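Local atomic coordinates of uncharacterized peptidase Lmo0363 (Listeria monocytogenes, PDB entry 3L4E), a protein that is an uncharacterized member of the peptidase S51 family, similar to peptidase E, and probably acts as a serine-type peptidase. Residues Gly87-Arg99 / Asp137-Ala150. Sequence-based numbering, arbitrary orientation.
Sequences GGNTFFLLQELKR and DSTKKAVNLTNYDA. With SO4 (sulfate ion), chain C.
Q95 of helix 90-100 reaches against the loop 137-150, its CB against CB of L145. CG, anti to the backbone N (chi1 176°), continues past L145, the side chains running in opposite directions. The extended chain brings CD beside CA of A142 and sets OE1 among the backbone amides: N144 N donates to Q95 OE1 at 2.8 Å, from above the carbonyl plane, and L145 N adds a weak bond. NE2 donates to E96 OE2 in its own amide plane and to a water that also joins K141 O and V143 N.

One turn earlier, F91 packs against the loop on one ring face and at one edge. CG2 of T139 sits 3.6 Å from the F91 ring centroid and 6° off the ring normal, a CH-pi contact, while the F91 edge meets the Y148 face in a T-shaped pair with planes at 71°.

In this member of the peptidase S51 family, helix 90-100 follows strand 82-85 of the central sheet. G88, just before the helix, lies about 6 Å from the side chain of S120, and the D137 side chain about 7 Å from that of H161, both probable charge-relay residues. N89 is the N-cap: its OD1 accepts from F92 N, and its ND2 donates to S138 O at 2.9 Å and to a sulfate oxygen. D137 OD2 accepts from T90 N at 2.9 Å and from T90 OG1 at 2.7 Å, the hydroxyl lying nearly along the C-O axis. Two turns on from F91, K98 NZ donates to N147 O at 2.8 Å from above its carbonyl plane and, weakly, to D149 O.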
ATOM      1  N   GLY A  87       0.631  -5.296  -2.845  1.00 11.82           N
ATOM      2  CA  GLY A  87      -0.688  -5.871  -2.682  1.00 14.27           C
ATOM      3  C   GLY A  87      -0.648  -7.229  -2.003  1.00 14.26           C
ATOM      4  O   GLY A  87       0.418  -7.759  -1.697  1.00 14.21           O
ATOM      5  N   GLY A  88      -1.826  -7.789  -1.750  1.00 14.67           N
ATOM      6  CA  GLY A  88      -1.951  -9.093  -1.131  1.00 14.38           C
ATOM      7  C   GLY A  88      -3.170  -9.095  -0.233  1.00 16.10           C
ATOM      8  O   GLY A  88      -4.146  -8.389  -0.505  1.00 18.37           O
ATOM      9  N   ASN A  89      -3.126  -9.881   0.838  1.00 17.26           N
ATOM     10  CA  ASN A  89      -4.242  -9.928   1.771  1.00 17.80           C
ATOM     11  C   ASN A  89      -4.145  -8.780   2.772  1.00 15.27           C
ATOM     12  O   ASN A  89      -3.214  -8.735   3.593  1.00 15.86           O
ATOM     13  CB  ASN A  89      -4.294 -11.274   2.487  1.00 20.76           C
ATOM     14  CG  ASN A  89      -5.530 -11.420   3.336  1.00 19.01           C
ATOM     15  OD1 ASN A  89      -5.652 -10.777   4.381  1.00 19.01           O
ATOM     16  ND2 ASN A  89      -6.459 -12.261   2.893  1.00 20.96           N
ATOM     17  N   THR A  90      -5.102  -7.853   2.704  1.00 14.16           N
ATOM     18  CA  THR A  90      -5.055  -6.663   3.549  1.00 13.64           C
ATOM     19  C   THR A  90      -5.127  -7.009   5.031  1.00 17.03           C
ATOM     20  O   THR A  90      -4.488  -6.357   5.851  1.00 14.95           O
ATOM     21  CB  THR A  90      -6.187  -5.657   3.224  1.00 15.78           C
ATOM     22  OG1 THR A  90      -6.239  -5.427   1.817  1.00 16.46           O
ATOM     23  CG2 THR A  90      -5.962  -4.314   3.941  1.00 16.47           C
ATOM     24  N   PHE A  91      -5.914  -8.026   5.380  1.00 16.65           N
ATOM     25  CA  PHE A  91      -6.069  -8.385   6.788  1.00 16.58           C
ATOM     26  C   PHE A  91      -4.780  -8.956   7.375  1.00 17.06           C
ATOM     27  O   PHE A  91      -4.382  -8.593   8.477  1.00 16.63           O
ATOM     28  CB  PHE A  91      -7.263  -9.318   6.988  1.00 18.54           C
ATOM     29  CG  PHE A  91      -8.562  -8.685   6.610  1.00 19.05           C
ATOM     30  CD1 PHE A  91      -9.285  -7.945   7.532  1.00 25.04           C
ATOM     31  CD2 PHE A  91      -9.051  -8.798   5.315  1.00 22.33           C
ATOM     32  CE1 PHE A  91     -10.473  -7.340   7.171  1.00 27.75           C
ATOM     33  CE2 PHE A  91     -10.240  -8.201   4.952  1.00 23.94           C
ATOM     34  CZ  PHE A  91     -10.949  -7.470   5.878  1.00 29.26           C
ATOM     35  N   PHE A  92      -4.109  -9.819   6.627  1.00 18.27           N
ATOM     36  CA  PHE A  92      -2.839 -10.357   7.104  1.00 15.46           C
ATOM     37  C   PHE A  92      -1.801  -9.248   7.257  1.00 13.07           C
ATOM     38  O   PHE A  92      -1.072  -9.196   8.257  1.00 16.76           O
ATOM     39  CB  PHE A  92      -2.315 -11.448   6.178  1.00 17.33           C
ATOM     40  CG  PHE A  92      -1.060 -12.086   6.675  1.00 18.10           C
ATOM     41  CD1 PHE A  92      -1.088 -12.918   7.788  1.00 22.79           C
ATOM     42  CD2 PHE A  92       0.154 -11.830   6.062  1.00 17.96           C
ATOM     43  CE1 PHE A  92       0.069 -13.496   8.267  1.00 25.34           C
ATOM     44  CE2 PHE A  92       1.314 -12.405   6.531  1.00 19.40           C
ATOM     45  CZ  PHE A  92       1.276 -13.238   7.638  1.00 21.47           C
ATOM     46  N   LEU A  93      -1.742  -8.359   6.269  1.00 15.12           N
ATOM     47  CA  LEU A  93      -0.860  -7.196   6.334  1.00 13.88           C
ATOM     48  C   LEU A  93      -1.096  -6.363   7.597  1.00 12.27           C
ATOM     49  O   LEU A  93      -0.159  -6.070   8.350  1.00 14.05           O
ATOM     50  CB  LEU A  93      -1.031  -6.336   5.081  1.00 13.59           C
ATOM     51  CG  LEU A  93      -0.304  -4.988   5.037  1.00 13.83           C
ATOM     52  CD1 LEU A  93       1.212  -5.146   5.074  1.00 15.31           C
ATOM     53  CD2 LEU A  93      -0.750  -4.206   3.800  1.00 14.35           C
ATOM     54  N   LEU A  94      -2.342  -5.972   7.837  1.00 14.63           N
ATOM     55  CA  LEU A  94      -2.647  -5.139   9.000  1.00 16.28           C
ATOM     56  C   LEU A  94      -2.347  -5.896  10.291  1.00 15.94           C
ATOM     57  O   LEU A  94      -1.819  -5.332  11.250  1.00 15.13           O
ATOM     58  CB  LEU A  94      -4.109  -4.690   8.976  1.00 15.65           C
ATOM     59  CG  LEU A  94      -4.520  -3.715  10.081  1.00 16.85           C
ATOM     60  CD1 LEU A  94      -3.660  -2.464  10.046  1.00 19.02           C
ATOM     61  CD2 LEU A  94      -6.014  -3.364   9.967  1.00 18.98           C
ATOM     62  N   GLN A  95      -2.679  -7.180  10.302  1.00 16.35           N
ATOM     63  CA  GLN A  95      -2.398  -8.025  11.452  1.00 15.56           C
ATOM     64  C   GLN A  95      -0.923  -7.991  11.832  1.00 17.02           C
ATOM     65  O   GLN A  95      -0.579  -7.809  12.994  1.00 17.36           O
ATOM     66  CB  GLN A  95      -2.832  -9.463  11.171  1.00 16.67           C
ATOM     67  CG  GLN A  95      -2.489 -10.426  12.281  1.00 18.18           C
ATOM     68  CD  GLN A  95      -2.948 -11.815  11.949  1.00 21.07           C
ATOM     69  OE1 GLN A  95      -4.120 -12.141  12.121  1.00 22.78           O
ATOM     70  NE2 GLN A  95      -2.040 -12.636  11.426  1.00 25.11           N
ATOM     71  N   GLU A  96      -0.047  -8.159  10.847  1.00 16.08           N
ATOM     72  CA  GLU A  96       1.384  -8.208  11.125  1.00 15.75           C
ATOM     73  C   GLU A  96       1.945  -6.833  11.498  1.00 16.35           C
ATOM     74  O   GLU A  96       2.813  -6.728  12.373  1.00 17.34           O
ATOM     75  CB  GLU A  96       2.134  -8.842   9.952  1.00 18.43           C
ATOM     76  CG  GLU A  96       1.711 -10.292   9.702  1.00 21.28           C
ATOM     77  CD  GLU A  96       1.878 -11.180  10.943  1.00 25.72           C
ATOM     78  OE1 GLU A  96       3.012 -11.314  11.440  1.00 25.20           O
ATOM     79  OE2 GLU A  96       0.875 -11.744  11.424  1.00 30.00           O
ATOM     80  N   LEU A  97       1.432  -5.780  10.865  1.00 16.94           N
ATOM     81  CA  LEU A  97       1.818  -4.426  11.243  1.00 17.87           C
ATOM     82  C   LEU A  97       1.433  -4.106  12.689  1.00 18.22           C
ATOM     83  O   LEU A  97       2.217  -3.508  13.424  1.00 19.73           O
ATOM     84  CB  LEU A  97       1.204  -3.399  10.295  1.00 17.46           C
ATOM     85  CG  LEU A  97       1.746  -3.354   8.863  1.00 18.19           C
ATOM     86  CD1 LEU A  97       0.923  -2.391   8.026  1.00 19.52           C
ATOM     87  CD2 LEU A  97       3.221  -2.954   8.816  1.00 23.32           C
ATOM     88  N   LYS A  98       0.231  -4.499  13.102  1.00 17.52           N
ATOM     89  CA  LYS A  98      -0.179  -4.259  14.485  1.00 22.47           C
ATOM     90  C   LYS A  98       0.598  -5.123  15.486  1.00 20.29           C
ATOM     91  O   LYS A  98       1.013  -4.636  16.548  1.00 21.41           O
ATOM     92  CB  LYS A  98      -1.684  -4.475  14.664  1.00 20.07           C
ATOM     93  CG  LYS A  98      -2.551  -3.452  13.969  1.00 19.62           C
ATOM     94  CD  LYS A  98      -4.006  -3.618  14.398  1.00 22.30           C
ATOM     95  CE  LYS A  98      -4.898  -2.550  13.786  1.00 29.90           C
ATOM     96  NZ  LYS A  98      -6.291  -2.643  14.311  1.00 32.35           N
ATOM     97  N   ARG A  99       0.792  -6.398  15.155  1.00 19.91           N
ATOM     98  CA  ARG A  99       1.483  -7.325  16.048  1.00 20.22           C
ATOM     99  C   ARG A  99       2.874  -6.835  16.434  1.00 19.64           C
ATOM    100  O   ARG A  99       3.327  -7.033  17.563  1.00 19.62           O
ATOM    101  CB  ARG A  99       1.610  -8.718  15.421  1.00 22.33           C
ATOM    102  CG  ARG A  99       2.508  -9.640  16.246  1.00 25.75           C
ATOM    103  CD  ARG A  99       2.751 -11.001  15.611  1.00 34.83           C
ATOM    104  NE  ARG A  99       3.513 -10.948  14.364  1.00 39.64           N
ATOM    105  CZ  ARG A  99       4.843 -10.925  14.281  1.00 38.11           C
ATOM    106  NH1 ARG A  99       5.591 -10.919  15.375  1.00 34.11           N
ATOM    107  NH2 ARG A  99       5.428 -10.890  13.092  1.00 43.10           N
ATOM    108  N   ASP A 137     -10.665  -9.603   0.089  1.00 32.47           N
ATOM    109  CA  ASP A 137      -9.605 -10.336   0.770  1.00 31.58           C
ATOM    110  C   ASP A 137     -10.185 -11.128   1.934  1.00 34.73           C
ATOM    111  O   ASP A 137     -10.882 -10.564   2.774  1.00 38.35           O
ATOM    112  CB  ASP A 137      -8.560  -9.368   1.326  1.00 28.73           C
ATOM    113  CG  ASP A 137      -7.818  -8.613   0.248  1.00 26.98           C
ATOM    114  OD1 ASP A 137      -7.955  -8.967  -0.945  1.00 30.32           O
ATOM    115  OD2 ASP A 137      -7.091  -7.659   0.605  1.00 24.91           O
ATOM    116  N   SER A 138      -9.878 -12.419   2.011  1.00 33.11           N
ATOM    117  CA  SER A 138     -10.442 -13.266   3.066  1.00 31.05           C
ATOM    118  C   SER A 138      -9.847 -13.032   4.460  1.00 35.05           C
ATOM    119  O   SER A 138      -8.629 -13.001   4.630  1.00 37.21           O
ATOM    120  CB  SER A 138     -10.305 -14.744   2.709  1.00 34.04           C
ATOM    121  OG  SER A 138     -10.787 -15.552   3.774  1.00 37.20           O
ATOM    122  N   THR A 139     -10.717 -12.896   5.458  1.00 30.88           N
ATOM    123  CA  THR A 139     -10.274 -12.722   6.839  1.00 33.78           C
ATOM    124  C   THR A 139      -9.749 -14.023   7.445  1.00 34.16           C
ATOM    125  O   THR A 139      -9.136 -14.007   8.516  1.00 35.90           O
ATOM    126  CB  THR A 139     -11.401 -12.185   7.738  1.00 33.68           C
ATOM    127  OG1 THR A 139     -12.473 -13.130   7.767  1.00 33.11           O
ATOM    128  CG2 THR A 139     -11.919 -10.849   7.222  1.00 32.30           C
ATOM    129  N   LYS A 140      -9.989 -15.145   6.768  1.00 31.68           N
ATOM    130  CA  LYS A 140      -9.496 -16.442   7.232  1.00 32.51           C
ATOM    131  C   LYS A 140      -7.984 -16.452   7.383  1.00 30.77           C
ATOM    132  O   LYS A 140      -7.432 -17.250   8.143  1.00 34.53           O
ATOM    133  CB  LYS A 140      -9.885 -17.565   6.264  1.00 35.71           C
ATOM    134  CG  LYS A 140     -11.370 -17.742   6.027  1.00 43.58           C
ATOM    135  CD  LYS A 140     -11.620 -18.985   5.173  1.00 46.84           C
ATOM    136  CE  LYS A 140     -12.947 -18.909   4.430  1.00 56.34           C
ATOM    137  NZ  LYS A 140     -12.916 -17.902   3.327  1.00 58.62           N
ATOM    138  N   LYS A 141      -7.313 -15.567   6.652  1.00 29.95           N
ATOM    139  CA  LYS A 141      -5.854 -15.554   6.643  1.00 26.87           C
ATOM    140  C   LYS A 141      -5.259 -14.705   7.761  1.00 24.05           C
ATOM    141  O   LYS A 141      -4.043 -14.651   7.934  1.00 27.09           O
ATOM    142  CB  LYS A 141      -5.331 -15.167   5.262  1.00 28.19           C
ATOM    143  CG  LYS A 141      -5.725 -16.211   4.224  1.00 32.63           C
ATOM    144  CD  LYS A 141      -5.155 -15.934   2.851  1.00 31.91           C
ATOM    145  CE  LYS A 141      -5.494 -17.072   1.900  1.00 34.00           C
ATOM    146  NZ  LYS A 141      -5.176 -16.724   0.488  1.00 37.76           N
ATOM    147  N   ALA A 142      -6.126 -14.067   8.541  1.00 20.69           N
ATOM    148  CA  ALA A 142      -5.685 -13.242   9.662  1.00 16.70           C
ATOM    149  C   ALA A 142      -6.370 -13.718  10.940  1.00 17.90           C
ATOM    150  O   ALA A 142      -7.401 -13.171  11.345  1.00 22.91           O
ATOM    151  CB  ALA A 142      -6.012 -11.784   9.395  1.00 22.34           C
ATOM    152  N   VAL A 143      -5.808 -14.743  11.577  1.00 17.45           N
ATOM    153  CA  VAL A 143      -6.501 -15.397  12.684  1.00 18.87           C
ATOM    154  C   VAL A 143      -6.341 -14.678  14.018  1.00 19.21           C
ATOM    155  O   VAL A 143      -6.951 -15.078  15.010  1.00 18.51           O
ATOM    156  CB  VAL A 143      -6.060 -16.866  12.863  1.00 18.82           C
ATOM    157  CG1 VAL A 143      -6.288 -17.663  11.580  1.00 19.49           C
ATOM    158  CG2 VAL A 143      -4.600 -16.949  13.320  1.00 19.24           C
ATOM    159  N   ASN A 144      -5.537 -13.618  14.039  1.00 21.73           N
ATOM    160  CA  ASN A 144      -5.265 -12.871  15.270  1.00 22.55           C
ATOM    161  C   ASN A 144      -5.797 -11.440  15.281  1.00 24.36           C
ATOM    162  O   ASN A 144      -5.925 -10.831  16.337  1.00 30.08           O
ATOM    163  CB  ASN A 144      -3.765 -12.848  15.568  1.00 27.70           C
ATOM    164  CG  ASN A 144      -3.180 -14.230  15.713  1.00 29.43           C
ATOM    165  OD1 ASN A 144      -2.153 -14.549  15.112  1.00 35.16           O
ATOM    166  ND2 ASN A 144      -3.835 -15.068  16.502  1.00 27.55           N
ATOM    167  N   LEU A 145      -6.100 -10.901  14.108  1.00 24.10           N
ATOM    168  CA  LEU A 145      -6.486  -9.498  14.007  1.00 22.11           C
ATOM    169  C   LEU A 145      -7.907  -9.279  14.526  1.00 21.20           C
ATOM    170  O   LEU A 145      -8.861  -9.752  13.919  1.00 19.84           O
ATOM    171  CB  LEU A 145      -6.377  -9.037  12.556  1.00 21.33           C
ATOM    172  CG  LEU A 145      -6.764  -7.595  12.241  1.00 21.04           C
ATOM    173  CD1 LEU A 145      -5.784  -6.631  12.890  1.00 21.27           C
ATOM    174  CD2 LEU A 145      -6.809  -7.392  10.731  1.00 25.07           C
ATOM    175  N   THR A 146      -8.042  -8.544  15.630  1.00 23.13           N
ATOM    176  CA  THR A 146      -9.335  -8.411  16.313  1.00 29.38           C
ATOM    177  C   THR A 146     -10.059  -7.091  16.065  1.00 29.80           C
ATOM    178  O   THR A 146     -11.210  -6.921  16.463  1.00 31.83           O
ATOM    179  CB  THR A 146      -9.189  -8.581  17.842  1.00 33.02           C
ATOM    180  OG1 THR A 146      -8.305  -7.579  18.353  1.00 28.75           O
ATOM    181  CG2 THR A 146      -8.642  -9.959  18.183  1.00 39.25           C
ATOM    182  N   ASN A 147      -9.378  -6.158  15.420  1.00 29.39           N
ATOM    183  CA  ASN A 147      -9.918  -4.835  15.163  1.00 29.54           C
ATOM    184  C   ASN A 147      -9.430  -4.402  13.785  1.00 25.15           C
ATOM    185  O   ASN A 147      -8.242  -4.497  13.482  1.00 24.48           O
ATOM    186  CB  ASN A 147      -9.413  -3.878  16.236  1.00 36.28           C
ATOM    187  CG  ASN A 147      -9.946  -2.469  16.083  1.00 42.03           C
ATOM    188  OD1 ASN A 147     -10.430  -2.072  15.033  1.00 41.93           O
ATOM    189  ND2 ASN A 147      -9.848  -1.696  17.158  1.00 51.58           N
ATOM    190  N   TYR A 148     -10.344  -3.958  12.928  1.00 23.68           N
ATOM    191  CA  TYR A 148      -9.967  -3.641  11.561  1.00 24.11           C
ATOM    192  C   TYR A 148      -9.576  -2.173  11.358  1.00 23.34           C
ATOM    193  O   TYR A 148      -9.335  -1.744  10.230  1.00 21.25           O
ATOM    194  CB  TYR A 148     -11.067  -4.099  10.594  1.00 29.38           C
ATOM    195  CG  TYR A 148     -11.274  -5.604  10.630  1.00 33.24           C
ATOM    196  CD1 TYR A 148     -10.209  -6.459  10.899  1.00 34.07           C
ATOM    197  CD2 TYR A 148     -12.525  -6.169  10.404  1.00 39.57           C
ATOM    198  CE1 TYR A 148     -10.378  -7.831  10.937  1.00 35.63           C
ATOM    199  CE2 TYR A 148     -12.702  -7.545  10.438  1.00 41.58           C
ATOM    200  CZ  TYR A 148     -11.622  -8.372  10.706  1.00 42.85           C
ATOM    201  OH  TYR A 148     -11.778  -9.745  10.748  1.00 44.47           O
ATOM    202  N   ASP A 149      -9.492  -1.409  12.445  1.00 24.81           N
ATOM    203  CA  ASP A 149      -8.992  -0.035  12.360  1.00 22.77           C
ATOM    204  C   ASP A 149      -7.574  -0.030  11.807  1.00 22.94           C
ATOM    205  O   ASP A 149      -6.739  -0.817  12.245  1.00 21.44           O
ATOM    206  CB  ASP A 149      -8.994   0.634  13.725  1.00 25.08           C
ATOM    207  CG  ASP A 149     -10.371   1.052  14.164  1.00 26.91           C
ATOM    208  OD1 ASP A 149     -11.332   0.897  13.373  1.00 30.26           O
ATOM    209  OD2 ASP A 149     -10.489   1.532  15.309  1.00 27.58           O
ATOM    210  N   ALA A 150      -7.303   0.872  10.866  1.00 19.64           N
ATOM    211  CA  ALA A 150      -6.028   0.866  10.153  1.00 16.99           C
ATOM    212  C   ALA A 150      -5.206   2.143  10.389  1.00 18.10           C
ATOM    213  O   ALA A 150      -5.306   2.754  11.460  1.00 22.23           O
ATOM    214  CB  ALA A 150      -6.261   0.621   8.672  1.00 16.72           C
TER
HETATM  215  S   SO4 C 207      -7.497 -14.207  -0.270  0.87 49.98           S
HETATM  216  O1  SO4 C 207      -7.524 -15.168   0.828  0.90 60.42           O
HETATM  217  O2  SO4 C 207      -6.955 -14.841  -1.465  0.94 49.86           O
HETATM  218  O3  SO4 C 207      -8.856 -13.751  -0.528  0.96 49.51           O
HETATM  219  O4  SO4 C 207      -6.663 -13.064   0.099  0.96 52.76           O
HETATM  220  O   HOH W   1      -3.101 -15.252  10.481  1.00 22.73           O